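Local coordinates for protein ubiquitin-like-specific protease 2 (Saccharomyces cerevisiae, PDB 5LNB) that removes the ubiquitin-like modifier SUMO from its protein conjugates through the catalytic domain of a cysteine protease of the peptidase C48 family, at residues 51-54 with 55-59; 82-85 with 86-89; 116-120 with 121-125; 174-177 with 178-182. All coordinates share one frame; numbering follows the deposited sequence.

Overall arrangement
Contacts 1, 2 and 4 pack round the end of the hairpin that forms contact 3. There His122, bonded to Asp165 and touching Cys215, is consistent with the His-Asp-Cys catalytic triad of this protease family. Contact 1 lies on the sheet face of Pro116 and Trp123, its centre about 13 Å from that of contact 3; Leu54 CD1 comes within 3.6 Å of Trp123 CD2. Contact 4 packs against the other face, where Ile117 meets Ile175 and Ile178. Contact 2 is about 11 Å, centre to centre, from both contacts 3 and 4, and Tyr84 OH probably hydrogen-bonds Glu174 O at 2.5 Å. Contacts 1 and 4 stay about 13 Å apart at their nearest atoms.

Contact 1: residues 51-54 with 55-59; sequences DSIL and DFFTK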
loop_
_atom_site.group_PDB
_atom_site.type_symbol
_atom_site.label_atom_id
_atom_site.label_comp_id
_atom_site.label_asym_id
_atom_site.label_seq_id
_atom_site.Cartn_x
_atom_site.Cartn_y
_atom_site.Cartn_z
ATOM N N ASP A 51 3.024 11.269 -2.197
ATOM C CA ASP A 51 3.296 9.952 -2.780
ATOM C C ASP A 51 4.639 9.397 -2.324
ATOM O O ASP A 51 4.789 8.179 -2.156
ATOM C CB ASP A 51 3.275 10.037 -4.303
ATOM C CG ASP A 51 1.987 10.611 -4.836
ATOM O OD1 ASP A 51 0.911 10.099 -4.465
ATOM O OD2 ASP A 51 2.045 11.575 -5.628
ATOM N N SER A 52 5.643 10.268 -2.167
ATOM C CA SER A 52 6.974 9.803 -1.796
ATOM C C SER A 52 6.948 9.113 -0.445
ATOM O O SER A 52 7.494 8.014 -0.279
ATOM C CB SER A 52 7.957 10.974 -1.772
ATOM O OG SER A 52 8.031 11.576 -3.045
ATOM N N ILE A 53 6.328 9.760 0.538
ATOM C CA ILE A 53 6.262 9.197 1.877
ATOM C C ILE A 53 5.465 7.902 1.863
ATOM O O ILE A 53 5.883 6.886 2.425
ATOM C CB ILE A 53 5.653 10.217 2.854
ATOM C CG1 ILE A 53 6.589 11.421 3.041
ATOM C CG2 ILE A 53 5.354 9.544 4.166
ATOM C CD1 ILE A 53 7.965 11.060 3.568
ATOM N N LEU A 54 4.306 7.920 1.218
ATOM C CA LEU A 54 3.451 6.741 1.251
ATOM C C LEU A 54 4.088 5.572 0.508
ATOM O O LEU A 54 4.098 4.445 1.017
ATOM C CB LEU A 54 2.077 7.070 0.679
ATOM C CG LEU A 54 1.105 5.923 0.937
ATOM C CD1 LEU A 54 -0.192 6.488 1.412
ATOM C CD2 LEU A 54 0.930 5.078 -0.336
ATOM N N ASP A 55 4.627 5.810 -0.696
ATOM C CA ASP A 55 5.233 4.695 -1.430
ATOM C C ASP A 55 6.477 4.176 -0.714
ATOM O O ASP A 55 6.736 2.969 -0.715
ATOM C CB ASP A 55 5.545 5.087 -2.883
ATOM C CG ASP A 55 4.277 5.276 -3.729
ATOM O OD1 ASP A 55 3.310 4.536 -3.518
ATOM O OD2 ASP A 55 4.232 6.172 -4.593
ATOM N N PHE A 56 7.250 5.059 -0.073
ATOM C CA PHE A 56 8.393 4.578 0.689
ATOM C C PHE A 56 7.957 3.641 1.808
ATOM O O PHE A 56 8.520 2.554 1.981
ATOM C CB PHE A 56 9.196 5.732 1.276
ATOM C CG PHE A 56 10.273 5.267 2.210
ATOM C CD1 PHE A 56 11.436 4.711 1.715
ATOM C CD2 PHE A 56 10.106 5.341 3.582
ATOM C CE1 PHE A 56 12.432 4.272 2.570
ATOM C CE2 PHE A 56 11.097 4.893 4.437
ATOM C CZ PHE A 56 12.260 4.358 3.925
ATOM N N PHE A 57 6.954 4.044 2.587
ATOM C CA PHE A 57 6.608 3.268 3.770
ATOM C C PHE A 57 5.834 1.995 3.450
ATOM O O PHE A 57 5.999 0.992 4.153
ATOM C CB PHE A 57 5.824 4.132 4.744
ATOM C CG PHE A 57 6.690 4.854 5.717
ATOM C CD1 PHE A 57 7.498 4.142 6.596
ATOM C CD2 PHE A 57 6.702 6.239 5.767
ATOM C CE1 PHE A 57 8.313 4.802 7.517
ATOM C CE2 PHE A 57 7.506 6.905 6.696
ATOM C CZ PHE A 57 8.307 6.184 7.569
ATOM N N THR A 58 4.989 1.989 2.419
ATOM C CA THR A 58 4.378 0.721 2.039
ATOM C C THR A 58 5.457 -0.278 1.642
ATOM O O THR A 58 5.443 -1.433 2.081
ATOM C CB THR A 58 3.370 0.914 0.899
ATOM O OG1 THR A 58 4.044 1.403 -0.268
ATOM C CG2 THR A 58 2.277 1.898 1.306
ATOM N N LYS A 59 6.426 0.172 0.846
ATOM C CA LYS A 59 7.592 -0.646 0.540
ATOM C C LYS A 59 8.335 -1.033 1.813
ATOM O O LYS A 59 8.690 -2.200 2.011
ATOM C CB LYS A 59 8.507 0.116 -0.411
ATOM C CG LYS A 59 9.759 -0.624 -0.811
ATOM C CD LYS A 59 9.441 -1.715 -1.803
ATOM C CE LYS A 59 10.715 -2.211 -2.511
ATOM N NZ LYS A 59 10.522 -3.563 -3.109
#
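Ile53 and Phe57, one helical turn apart, illustrate how the apolar side of a helix is built from residues spaced four positions along the chain. The two side chains run side by side in the same direction, and Ile53 CG2 approaches the ring of Phe57 at its edge, in the ring plane, 3.9 Å from CD2. With CG1 of Ile53 anti to its own carbonyl carbon (chi1 -67°), CG2 is left on the side of the following turn. A face of the same ring receives Phe56 CD2, 4.0 Å above the plane and over the ring centre. Leu54 and Thr58 also touch, through their methyl groups, CD2 to CG2 at 3.8 Å.

Backbone bonds of the i to i+4 kind tie the turns together, from Asp55 N to Asp51 O (2.8 Å) through to Thr58 N and Leu54 O (3.0 Å), the latter almost straight at 172°.

The polar side is carried by Asp51 and Asp55, whose OD1 and OD2, respectively, stand 5.1 Å apart. Ser81 probably eases the crowding of like charge: its backbone N bonds Asp55 OD1, and its hydroxyl makes a weak bond to Asp51 OD1. Their position in the first turns of the helix is probably also favourable for negative charge.

Helix 51-67 is thereby wedged into the catalytic domain: Ile53 and Phe56 reach strand 32-35 and helix 264-285, Leu54 and Thr58 lean on helix 215-228, and Leu54 also meets the hairpin through Pro116 and Trp123.

Contact 2: residues 82-85 with 86-89; sequences FFYT and KLIS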
loop_
_atom_site.group_PDB
_atom_site.type_symbol
_atom_site.label_atom_id
_atom_site.label_comp_id
_atom_site.label_asym_id
_atom_site.label_seq_id
_atom_site.Cartn_x
_atom_site.Cartn_y
_atom_site.Cartn_z
ATOM N N PHE A 82 1.279 5.618 -8.181
ATOM C CA PHE A 82 1.034 6.143 -9.518
ATOM C C PHE A 82 0.398 5.131 -10.460
ATOM O O PHE A 82 -0.134 5.546 -11.492
ATOM C CB PHE A 82 2.331 6.679 -10.121
ATOM C CG PHE A 82 2.871 7.873 -9.394
ATOM C CD1 PHE A 82 3.762 7.714 -8.344
ATOM C CD2 PHE A 82 2.464 9.154 -9.737
ATOM C CE1 PHE A 82 4.260 8.808 -7.669
ATOM C CE2 PHE A 82 2.960 10.258 -9.060
ATOM C CZ PHE A 82 3.858 10.082 -8.025
ATOM N N PHE A 83 0.396 3.835 -10.123
ATOM C CA PHE A 83 -0.246 2.852 -10.992
ATOM C C PHE A 83 -1.727 3.167 -11.197
ATOM O O PHE A 83 -2.199 3.300 -12.336
ATOM C CB PHE A 83 -0.069 1.440 -10.424
ATOM C CG PHE A 83 -0.917 0.404 -11.115
ATOM C CD1 PHE A 83 -0.539 -0.114 -12.338
ATOM C CD2 PHE A 83 -2.098 -0.038 -10.544
ATOM C CE1 PHE A 83 -1.319 -1.072 -12.974
ATOM C CE2 PHE A 83 -2.888 -0.988 -11.181
ATOM C CZ PHE A 83 -2.495 -1.504 -12.393
ATOM N N TYR A 84 -2.492 3.271 -10.101
ATOM C CA TYR A 84 -3.929 3.490 -10.255
ATOM C C TYR A 84 -4.198 4.781 -11.005
ATOM O O TYR A 84 -5.050 4.826 -11.899
ATOM C CB TYR A 84 -4.628 3.507 -8.895
ATOM C CG TYR A 84 -6.124 3.692 -8.991
ATOM C CD1 TYR A 84 -6.688 4.966 -8.964
ATOM C CD2 TYR A 84 -6.972 2.601 -9.084
ATOM C CE1 TYR A 84 -8.054 5.148 -9.039
ATOM C CE2 TYR A 84 -8.339 2.766 -9.163
ATOM C CZ TYR A 84 -8.877 4.038 -9.140
ATOM O OH TYR A 84 -10.237 4.212 -9.224
ATOM N N THR A 85 -3.467 5.840 -10.667
ATOM C CA THR A 85 -3.641 7.106 -11.370
ATOM C C THR A 85 -3.397 6.946 -12.867
ATOM O O THR A 85 -4.126 7.509 -13.692
ATOM C CB THR A 85 -2.702 8.145 -10.771
ATOM O OG1 THR A 85 -3.019 8.307 -9.381
ATOM C CG2 THR A 85 -2.830 9.487 -11.503
ATOM N N LYS A 86 -2.370 6.179 -13.239
ATOM C CA LYS A 86 -2.138 5.930 -14.656
ATOM C C LYS A 86 -3.283 5.119 -15.244
ATOM O O LYS A 86 -3.785 5.434 -16.330
ATOM C CB LYS A 86 -0.802 5.211 -14.851
ATOM C CG LYS A 86 -0.371 5.037 -16.309
ATOM C CD LYS A 86 0.001 6.373 -16.945
ATOM C CE LYS A 86 0.607 6.175 -18.324
ATOM N NZ LYS A 86 0.498 7.412 -19.128
ATOM N N LEU A 87 -3.730 4.099 -14.508
ATOM C CA LEU A 87 -4.811 3.228 -14.961
ATOM C C LEU A 87 -6.017 4.020 -15.462
ATOM O O LEU A 87 -6.538 3.749 -16.546
ATOM C CB LEU A 87 -5.217 2.289 -13.824
ATOM C CG LEU A 87 -6.319 1.278 -14.123
ATOM C CD1 LEU A 87 -5.909 0.376 -15.286
ATOM C CD2 LEU A 87 -6.611 0.457 -12.874
ATOM N N ILE A 88 -6.472 5.002 -14.679
ATOM C CA ILE A 88 -7.688 5.758 -14.976
ATOM C C ILE A 88 -7.393 7.065 -15.702
ATOM O O ILE A 88 -8.298 7.891 -15.863
ATOM C CB ILE A 88 -8.493 6.049 -13.696
ATOM C CG1 ILE A 88 -7.719 7.025 -12.799
ATOM C CG2 ILE A 88 -8.793 4.766 -12.944
ATOM C CD1 ILE A 88 -8.579 7.767 -11.779
ATOM N N SER A 89 -6.141 7.295 -16.111
ATOM C CA SER A 89 -5.811 8.577 -16.729
ATOM C C SER A 89 -6.617 8.803 -17.998
ATOM O O SER A 89 -6.992 9.940 -18.304
ATOM C CB SER A 89 -4.318 8.654 -17.035
ATOM O OG SER A 89 -3.972 7.750 -18.069
#
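The carbonyl oxygen of Lys86 is gripped twice by Ser89, by its backbone N at 3.0 Å and by its hydroxyl OG at 2.9 Å. This turn closes the C-terminal end of the short helix 82-87 of the catalytic domain, where Ile88 is the first residue to leave helical angles although its N still bonds Tyr84 O at 3.1 Å. The Ser89 hydroxyl lies in the carbonyl plane of Lys86 on a lone pair, placed there because OG sits between the backbone N and the carbonyl carbon (chi1 69°).

Tyr84 and Ile88 also meet through side chains. Ile88 sets CG2 over one face of the Tyr84 ring, 4.2 Å from the centroid and offset toward the rim, while CD1 reaches CE1 of Tyr84. The phenol oxygen beyond is probably hydrogen-bonded to Glu174 O on helix 172-190, and Pro177 of that helix packs against Ile88. Replacing Ile88 by an alanine would probably leave a gap between the Tyr84 face and Pro177 and give the phenol ring more room to turn.

On the inner side, Leu87 CD2 meets two aromatic rings obliquely, 4.3 Å from Phe83 CE2 and 4.4 Å from Tyr84 CD2.

Contact 3: residues 116-120 with 121-125; sequences PINIS and YHWFS. With ACT (acetate ion), chain B.
Asn118 sets its CB over one face of the six-membered ring of Trp123, 3.6 Å from the centroid and 16° off the normal. Beside it, Pro116 CB approaches Trp123 CZ3 at 4.1 Å. The opposite sheet face is packed as closely: Ile117 crosses Phe124 with CB above the centre of the phenyl ring, and CG2 comes to 3.6 Å from CZ. Phe124 can lie under Ile117 because its CG is set between backbone N and carbonyl carbon (chi1 64°).

These pairs belong to an antiparallel beta hairpin closed by a type I' turn from Ile119 to His122. Ile117 and Phe124 exchange two backbone bonds, as do Ile119 and His122. His122 leads away to bond Asp165 and touch Cys215, probably as the catalytic histidine, while Trp123 NE1 bonds Val49 O. A leucine in place of Trp123 would probably leave that carbonyl without its donor and strip Asn118 CB of the flat surface it rests on.

At the turn the contact opens to solvent through Ser120 and Tyr121. An acetate, probably from the crystallisation liquor, settles there: Asn118 ND2 bonds OXT at 2.5 Å, unusually short for this pair and so of uncertain length, and Tyr121 N makes a weak bond of 3.3 Å to O. That same acetate oxygen stands 3.8 Å above the plane of the Tyr121 ring.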
loop_
_atom_site.group_PDB
_atom_site.type_symbol
_atom_site.label_atom_id
_atom_site.label_comp_id
_atom_site.label_asym_id
_atom_site.label_seq_id
_atom_site.Cartn_x
_atom_site.Cartn_y
_atom_site.Cartn_z
ATOM N N PRO A 116 -2.239 1.059 -3.505
ATOM C CA PRO A 116 -2.703 2.297 -2.861
ATOM C C PRO A 116 -3.327 3.240 -3.883
ATOM O O PRO A 116 -2.898 3.307 -5.038
ATOM C CB PRO A 116 -1.434 2.882 -2.234
ATOM C CG PRO A 116 -0.306 2.208 -2.895
ATOM C CD PRO A 116 -0.784 0.874 -3.394
ATOM N N ILE A 117 -4.356 3.969 -3.446
ATOM C CA ILE A 117 -5.208 4.750 -4.335
ATOM C C ILE A 117 -5.250 6.189 -3.842
ATOM O O ILE A 117 -5.627 6.450 -2.692
ATOM C CB ILE A 117 -6.625 4.154 -4.429
ATOM C CG1 ILE A 117 -6.547 2.786 -5.121
ATOM C CG2 ILE A 117 -7.570 5.105 -5.154
ATOM C CD1 ILE A 117 -7.857 2.038 -5.193
ATOM N N ASN A 118 -4.882 7.122 -4.713
ATOM C CA ASN A 118 -4.804 8.541 -4.386
ATOM C C ASN A 118 -5.726 9.280 -5.342
ATOM O O ASN A 118 -5.402 9.433 -6.523
ATOM C CB ASN A 118 -3.363 9.038 -4.496
ATOM C CG ASN A 118 -3.256 10.553 -4.467
ATOM O OD1 ASN A 118 -4.151 11.247 -3.986
ATOM N ND2 ASN A 118 -2.150 11.073 -4.981
ATOM N N ILE A 119 -6.879 9.722 -4.844
ATOM C CA ILE A 119 -7.853 10.442 -5.657
ATOM C C ILE A 119 -8.234 11.724 -4.936
ATOM O O ILE A 119 -8.668 11.682 -3.778
ATOM C CB ILE A 119 -9.110 9.602 -5.940
ATOM C CG1 ILE A 119 -8.763 8.342 -6.738
ATOM C CG2 ILE A 119 -10.129 10.441 -6.701
ATOM C CD1 ILE A 119 -9.975 7.436 -6.981
ATOM N N SER A 120 -8.089 12.856 -5.622
ATOM C CA SER A 120 -8.475 14.159 -5.071
ATOM C C SER A 120 -8.090 14.277 -3.599
ATOM O O SER A 120 -8.897 14.638 -2.741
ATOM C CB SER A 120 -9.969 14.405 -5.250
ATOM O OG SER A 120 -10.328 14.324 -6.616
ATOM N N TYR A 121 -6.834 13.945 -3.305
ATOM C CA TYR A 121 -6.233 14.116 -1.985
ATOM C C TYR A 121 -6.821 13.187 -0.933
ATOM O O TYR A 121 -6.586 13.390 0.265
ATOM C CB TYR A 121 -6.342 15.571 -1.515
ATOM C CG TYR A 121 -5.435 16.484 -2.294
ATOM C CD1 TYR A 121 -4.112 16.683 -1.900
ATOM C CD2 TYR A 121 -5.884 17.128 -3.439
ATOM C CE1 TYR A 121 -3.264 17.510 -2.612
ATOM C CE2 TYR A 121 -5.040 17.958 -4.164
ATOM C CZ TYR A 121 -3.728 18.145 -3.743
ATOM O OH TYR A 121 -2.880 18.964 -4.463
ATOM N N HIS A 122 -7.566 12.170 -1.344
ATOM C CA HIS A 122 -8.104 11.152 -0.454
ATOM C C HIS A 122 -7.349 9.856 -0.713
ATOM O O HIS A 122 -7.445 9.291 -1.805
ATOM C CB HIS A 122 -9.604 10.967 -0.687
ATOM C CG HIS A 122 -10.211 9.843 0.103
ATOM N ND1 HIS A 122 -11.478 9.356 -0.150
ATOM C CD2 HIS A 122 -9.732 9.121 1.147
ATOM C CE1 HIS A 122 -11.751 8.379 0.698
ATOM N NE2 HIS A 122 -10.708 8.215 1.494
ATOM N N TRP A 123 -6.608 9.392 0.294
ATOM C CA TRP A 123 -5.907 8.116 0.243
ATOM C C TRP A 123 -6.787 6.987 0.770
ATOM O O TRP A 123 -7.402 7.110 1.834
ATOM C CB TRP A 123 -4.633 8.158 1.086
ATOM C CG TRP A 123 -3.433 8.836 0.486
ATOM C CD1 TRP A 123 -2.893 10.040 0.866
ATOM C CD2 TRP A 123 -2.587 8.324 -0.553
ATOM N NE1 TRP A 123 -1.778 10.321 0.101
ATOM C CE2 TRP A 123 -1.566 9.282 -0.772
ATOM C CE3 TRP A 123 -2.604 7.162 -1.336
ATOM C CZ2 TRP A 123 -0.566 9.104 -1.733
ATOM C CZ3 TRP A 123 -1.617 6.986 -2.289
ATOM C CH2 TRP A 123 -0.608 7.957 -2.480
ATOM N N PHE A 124 -6.829 5.883 0.035
ATOM C CA PHE A 124 -7.255 4.602 0.585
ATOM C C PHE A 124 -6.501 3.531 -0.196
ATOM O O PHE A 124 -5.615 3.844 -0.996
ATOM C CB PHE A 124 -8.790 4.458 0.568
ATOM C CG PHE A 124 -9.405 4.438 -0.811
ATOM C CD1 PHE A 124 -9.683 3.234 -1.447
ATOM C CD2 PHE A 124 -9.743 5.619 -1.455
ATOM C CE1 PHE A 124 -10.265 3.209 -2.712
ATOM C CE2 PHE A 124 -10.329 5.603 -2.722
ATOM C CZ PHE A 124 -10.585 4.398 -3.351
ATOM N N SER A 125 -6.819 2.261 0.047
ATOM C CA SER A 125 -6.008 1.204 -0.547
ATOM C C SER A 125 -6.822 -0.074 -0.715
ATOM O O SER A 125 -7.839 -0.284 -0.050
ATOM C CB SER A 125 -4.764 0.936 0.308
ATOM O OG SER A 125 -3.938 -0.061 -0.261
HETATM C C ACT B . -3.011 14.394 -5.780
HETATM O O ACT B . -4.153 14.195 -5.280
HETATM O OXT ACT B . -2.294 13.394 -6.012
HETATM C CH3 ACT B . -2.500 15.766 -6.107
#

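Contact 4: residues 174-177 with 178-182; sequences EIDP and IKEFL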
loop_
_atom_site.group_PDB
_atom_site.type_symbol
_atom_site.label_atom_id
_atom_site.label_comp_id
_atom_site.label_asym_id
_atom_site.label_seq_id
_atom_site.Cartn_x
_atom_site.Cartn_y
_atom_site.Cartn_z
ATOM N N GLU A 174 -14.701 3.376 -7.842
ATOM C CA GLU A 174 -13.250 3.479 -8.006
ATOM C C GLU A 174 -12.573 2.123 -8.148
ATOM O O GLU A 174 -11.473 2.052 -8.697
ATOM C CB GLU A 174 -12.604 4.218 -6.821
ATOM C CG GLU A 174 -13.056 5.657 -6.648
ATOM C CD GLU A 174 -14.378 5.771 -5.900
ATOM O OE1 GLU A 174 -14.508 5.144 -4.827
ATOM O OE2 GLU A 174 -15.284 6.480 -6.384
ATOM N N ILE A 175 -13.179 1.052 -7.642
ATOM C CA ILE A 175 -12.581 -0.267 -7.781
ATOM C C ILE A 175 -12.941 -0.924 -9.109
ATOM O O ILE A 175 -12.244 -1.856 -9.537
ATOM C CB ILE A 175 -12.993 -1.168 -6.604
ATOM C CG1 ILE A 175 -12.392 -0.631 -5.301
ATOM C CG2 ILE A 175 -12.621 -2.632 -6.873
ATOM C CD1 ILE A 175 -10.911 -0.377 -5.357
ATOM N N ASP A 176 -13.993 -0.458 -9.782
ATOM C CA ASP A 176 -14.379 -1.071 -11.046
ATOM C C ASP A 176 -13.257 -1.037 -12.079
ATOM O O ASP A 176 -13.086 -2.036 -12.789
ATOM C CB ASP A 176 -15.652 -0.404 -11.590
ATOM C CG ASP A 176 -16.075 -0.962 -12.945
ATOM O OD1 ASP A 176 -15.714 -0.360 -13.986
ATOM O OD2 ASP A 176 -16.741 -2.026 -12.972
ATOM N N PRO A 177 -12.488 0.045 -12.223
ATOM C CA PRO A 177 -11.350 -0.005 -13.156
ATOM C C PRO A 177 -10.360 -1.102 -12.820
ATOM O O PRO A 177 -9.689 -1.618 -13.720
ATOM C CB PRO A 177 -10.717 1.386 -13.010
ATOM C CG PRO A 177 -11.834 2.258 -12.557
ATOM C CD PRO A 177 -12.708 1.398 -11.687
ATOM N N ILE A 178 -10.239 -1.481 -11.550
ATOM C CA ILE A 178 -9.300 -2.542 -11.214
ATOM C C ILE A 178 -9.860 -3.890 -11.635
ATOM O O ILE A 178 -9.114 -4.771 -12.078
ATOM C CB ILE A 178 -8.943 -2.508 -9.716
ATOM C CG1 ILE A 178 -8.325 -1.153 -9.354
ATOM C CG2 ILE A 178 -7.982 -3.650 -9.380
ATOM C CD1 ILE A 178 -7.960 -1.009 -7.894
ATOM N N LYS A 179 -11.177 -4.074 -11.517
ATOM C CA LYS A 179 -11.799 -5.278 -12.058
ATOM C C LYS A 179 -11.495 -5.425 -13.544
ATOM O O LYS A 179 -11.100 -6.501 -14.007
ATOM C CB LYS A 179 -13.305 -5.249 -11.825
ATOM C CG LYS A 179 -13.729 -5.193 -10.382
ATOM C CD LYS A 179 -15.164 -5.669 -10.241
ATOM C CE LYS A 179 -15.669 -5.531 -8.812
ATOM N NZ LYS A 179 -17.126 -5.934 -8.732
ATOM N N GLU A 180 -11.677 -4.350 -14.314
ATOM C CA GLU A 180 -11.458 -4.442 -15.755
ATOM C C GLU A 180 -9.986 -4.668 -16.074
ATOM O O GLU A 180 -9.648 -5.423 -16.996
ATOM C CB GLU A 180 -11.985 -3.183 -16.445
ATOM C CG GLU A 180 -13.502 -2.975 -16.272
ATOM C CD GLU A 180 -14.361 -4.013 -17.018
ATOM O OE1 GLU A 180 -13.906 -4.571 -18.046
ATOM O OE2 GLU A 180 -15.503 -4.268 -16.573
ATOM N N PHE A 181 -9.096 -4.030 -15.309
ATOM C CA PHE A 181 -7.668 -4.285 -15.450
ATOM C C PHE A 181 -7.361 -5.770 -15.303
ATOM O O PHE A 181 -6.631 -6.351 -16.113
ATOM C CB PHE A 181 -6.887 -3.481 -14.411
ATOM C CG PHE A 181 -5.470 -3.933 -14.262
ATOM C CD1 PHE A 181 -4.508 -3.553 -15.193
ATOM C CD2 PHE A 181 -5.102 -4.771 -13.220
ATOM C CE1 PHE A 181 -3.202 -3.975 -15.069
ATOM C CE2 PHE A 181 -3.794 -5.199 -13.088
ATOM C CZ PHE A 181 -2.837 -4.804 -14.019
ATOM N N LEU A 182 -7.914 -6.403 -14.264
ATOM C CA LEU A 182 -7.620 -7.811 -14.016
ATOM C C LEU A 182 -8.119 -8.683 -15.153
ATOM O O LEU A 182 -7.477 -9.675 -15.513
ATOM C CB LEU A 182 -8.248 -8.262 -12.701
ATOM C CG LEU A 182 -7.636 -7.638 -11.458
ATOM C CD1 LEU A 182 -8.460 -8.004 -10.220
ATOM C CD2 LEU A 182 -6.152 -8.075 -11.340
#
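Ile175 O takes two backbone donors from the next turn, and they reach it differently. Lys179 N, at 3.2 Å, lies in the carbonyl plane, whereas Ile178 N, nearer at 2.9 Å, stands above it and makes a bent bond of 130°. Just before them comes Pro177, whose nitrogen has no hydrogen to give to the preceding turn, and the helix is kinked there. Regular i to i+4 bonding continues with Glu180 N to Asp176 O at 3.1 Å and Phe181 N to Pro177 O at 2.9 Å.

This stretch is part of helix 172-190, the connection of a beta-alpha-beta unit between the parallel strands 159-164 and 199-203. On its sheet side, Ile175 and Ile178 cross with their CD1 methyls 3.9 Å apart, reaching Ile117 and Ile161.

Asp176 and Glu180 run side by side on the polar side, their carboxylate planes turned 46° apart. Asp176 OD2 and Glu180 OE2 are separated by 4.4 Å, a likely repulsion offset by Lys196, whose NZ forms a salt bridge to both. Asp176 swings CG anti to its own N (chi1 178°), bringing OD1 to 4.1 Å from Glu180 CG. Lys179, extended beyond CG, gives NZ instead to Ile199 O in a weak bond.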